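Local coordinates for protein lectin (Pleurotus ostreatus, PDB 6T0Q) that binds N-acetylgalactosamine, and probably galactose, in carbohydrate-binding modules that each hold a calcium ion, at residues V234-D239 with V288-L293. Numbering follows the deposited sequence.
With CA (calcium ion), chain G.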
loop_
_atom_site.group_PDB
_atom_site.type_symbol
_atom_site.label_atom_id
_atom_site.label_comp_id
_atom_site.label_asym_id
_atom_site.label_seq_id
_atom_site.Cartn_x
_atom_site.Cartn_y
_atom_site.Cartn_z
ATOM N N VAL A 234 5.552 -13.965 13.989
ATOM C CA VAL A 234 5.752 -14.925 12.904
ATOM C C VAL A 234 6.175 -16.256 13.500
ATOM O O VAL A 234 7.093 -16.308 14.325
ATOM C CB VAL A 234 6.807 -14.437 11.892
ATOM C CG1 VAL A 234 7.006 -15.484 10.777
ATOM C CG2 VAL A 234 6.413 -13.092 11.321
ATOM N N LEU A 235 5.513 -17.327 13.077
ATOM C CA LEU A 235 5.903 -18.688 13.407
ATOM C C LEU A 235 6.271 -19.396 12.109
ATOM O O LEU A 235 5.485 -19.365 11.161
ATOM C CB LEU A 235 4.750 -19.411 14.106
ATOM C CG LEU A 235 5.001 -20.875 14.439
ATOM C CD1 LEU A 235 6.110 -20.967 15.465
ATOM C CD2 LEU A 235 3.708 -21.513 14.948
ATOM N N ILE A 236 7.451 -20.020 12.044
ATOM C CA ILE A 236 7.924 -20.561 10.769
ATOM C C ILE A 236 8.785 -21.804 10.985
ATOM O O ILE A 236 9.524 -21.917 11.969
ATOM C CB ILE A 236 8.697 -19.474 9.986
ATOM C CG1 ILE A 236 9.194 -19.986 8.631
ATOM C CG2 ILE A 236 9.879 -18.936 10.813
ATOM C CD1 ILE A 236 9.674 -18.813 7.739
ATOM N N ALA A 237 8.692 -22.742 10.038
ATOM C CA ALA A 237 9.586 -23.893 9.977
ATOM C C ALA A 237 9.740 -24.301 8.519
ATOM O O ALA A 237 8.884 -23.997 7.684
ATOM C CB ALA A 237 9.062 -25.072 10.813
ATOM N N ALA A 238 10.835 -25.003 8.215
ATOM C CA ALA A 238 11.088 -25.432 6.844
ATOM C C ALA A 238 11.894 -26.721 6.824
ATOM O O ALA A 238 12.708 -26.983 7.714
ATOM C CB ALA A 238 11.837 -24.364 6.030
ATOM N N ASP A 239 11.651 -27.516 5.785
ATOM C CA ASP A 239 12.470 -28.666 5.415
ATOM C C ASP A 239 13.152 -28.292 4.101
ATOM O O ASP A 239 12.493 -28.273 3.056
ATOM C CB ASP A 239 11.585 -29.908 5.254
ATOM C CG ASP A 239 12.380 -31.188 4.997
ATOM O OD1 ASP A 239 13.597 -31.118 4.730
ATOM O OD2 ASP A 239 11.774 -32.277 5.078
ATOM N N VAL A 288 7.995 -25.241 3.239
ATOM C CA VAL A 288 8.076 -24.207 4.266
ATOM C C VAL A 288 6.656 -23.893 4.716
ATOM O O VAL A 288 5.715 -23.924 3.912
ATOM C CB VAL A 288 8.818 -22.941 3.770
ATOM C CG1 VAL A 288 8.116 -22.331 2.584
ATOM C CG2 VAL A 288 8.965 -21.888 4.900
ATOM N N ILE A 289 6.491 -23.629 6.006
ATOM C CA ILE A 289 5.178 -23.347 6.577
ATOM C C ILE A 289 5.334 -22.187 7.545
ATOM O O ILE A 289 6.367 -22.066 8.214
ATOM C CB ILE A 289 4.590 -24.602 7.265
ATOM C CG1 ILE A 289 3.152 -24.358 7.729
ATOM C CG2 ILE A 289 5.454 -25.048 8.442
ATOM C CD1 ILE A 289 2.477 -25.653 8.225
ATOM N N ALA A 290 4.327 -21.311 7.596
ATOM C CA ALA A 290 4.401 -20.160 8.482
ATOM C C ALA A 290 3.000 -19.663 8.793
ATOM O O ALA A 290 2.066 -19.845 8.009
ATOM C CB ALA A 290 5.228 -19.016 7.885
ATOM N N THR A 291 2.877 -19.043 9.958
ATOM C CA THR A 291 1.671 -18.347 10.376
ATOM C C THR A 291 2.107 -16.977 10.855
ATOM O O THR A 291 3.089 -16.865 11.594
ATOM C CB THR A 291 0.932 -19.102 11.491
ATOM O OG1 THR A 291 0.634 -20.433 11.049
ATOM C CG2 THR A 291 -0.381 -18.378 11.865
ATOM N N ILE A 292 1.399 -15.942 10.426
ATOM C CA ILE A 292 1.761 -14.564 10.736
ATOM C C ILE A 292 0.521 -13.856 11.244
ATOM O O ILE A 292 -0.523 -13.885 10.582
ATOM C CB ILE A 292 2.314 -13.820 9.505
ATOM C CG1 ILE A 292 3.564 -14.505 8.954
ATOM C CG2 ILE A 292 2.588 -12.343 9.857
ATOM C CD1 ILE A 292 3.918 -14.028 7.541
ATOM N N LEU A 293 0.627 -13.207 12.401
ATOM C CA LEU A 293 -0.451 -12.362 12.900
ATOM C C LEU A 293 0.037 -10.925 12.980
ATOM O O LEU A 293 1.088 -10.654 13.571
ATOM C CB LEU A 293 -0.946 -12.826 14.276
ATOM C CG LEU A 293 -2.255 -12.147 14.698
ATOM C CD1 LEU A 293 -3.102 -13.118 15.485
ATOM C CD2 LEU A 293 -1.987 -10.921 15.537
HETATM CA CA CA G . 14.561 -32.040 2.536
#
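Leu235 and Thr291 pair across two antiparallel strands, and Ala237 and Ile289 do the same. Each pair exchanges two backbone hydrogen bonds. Leu235 N to Thr291 O is 2.9 Å and nearly straight, at 174°. Val234, Ile236 and Ala238 face Ile292, Ala290 and Val288 in the non-hydrogen-bonded pairs, and their side chains share one face of the sheet.

Val288 leans one branch, CG2, toward the neighbouring strand. Val288 CB is 4.0 Å from Ala238 CB. CG1 sits between the backbone N and the carbonyl carbon (chi1 60°), which leaves CG2 anti to N. Val288 CG2 is 3.5 Å from Ala237 O. It also touches Ala238 CB, and Val288 CG2 to Ile236 CG1 is 4.2 Å. Ala290 CB sits 3.3 Å from Leu235 O and also meets Ile236 CB. Further along, Val234 and Ile292 lie side by side, and both methyls of Val234 touch Ile292 CG1. This face packs on strands 241-246 and 273-281, through Leu244, Tyr242, Phe275 and Ile277, which Val288 touches.

On the other face, Thr291 OG1 is hydrogen-bonded to Ser198 OG and Pro194 O. At the strand end, Asp239 OD1 binds calcium at 2.6 Å. Asp240, Asn281, Gly283 and Pro285 complete that site. The paired strands form the middle of one sheet of a beta-sandwich, as in carbohydrate-binding modules, with the calcium site at the end of strand 229-239.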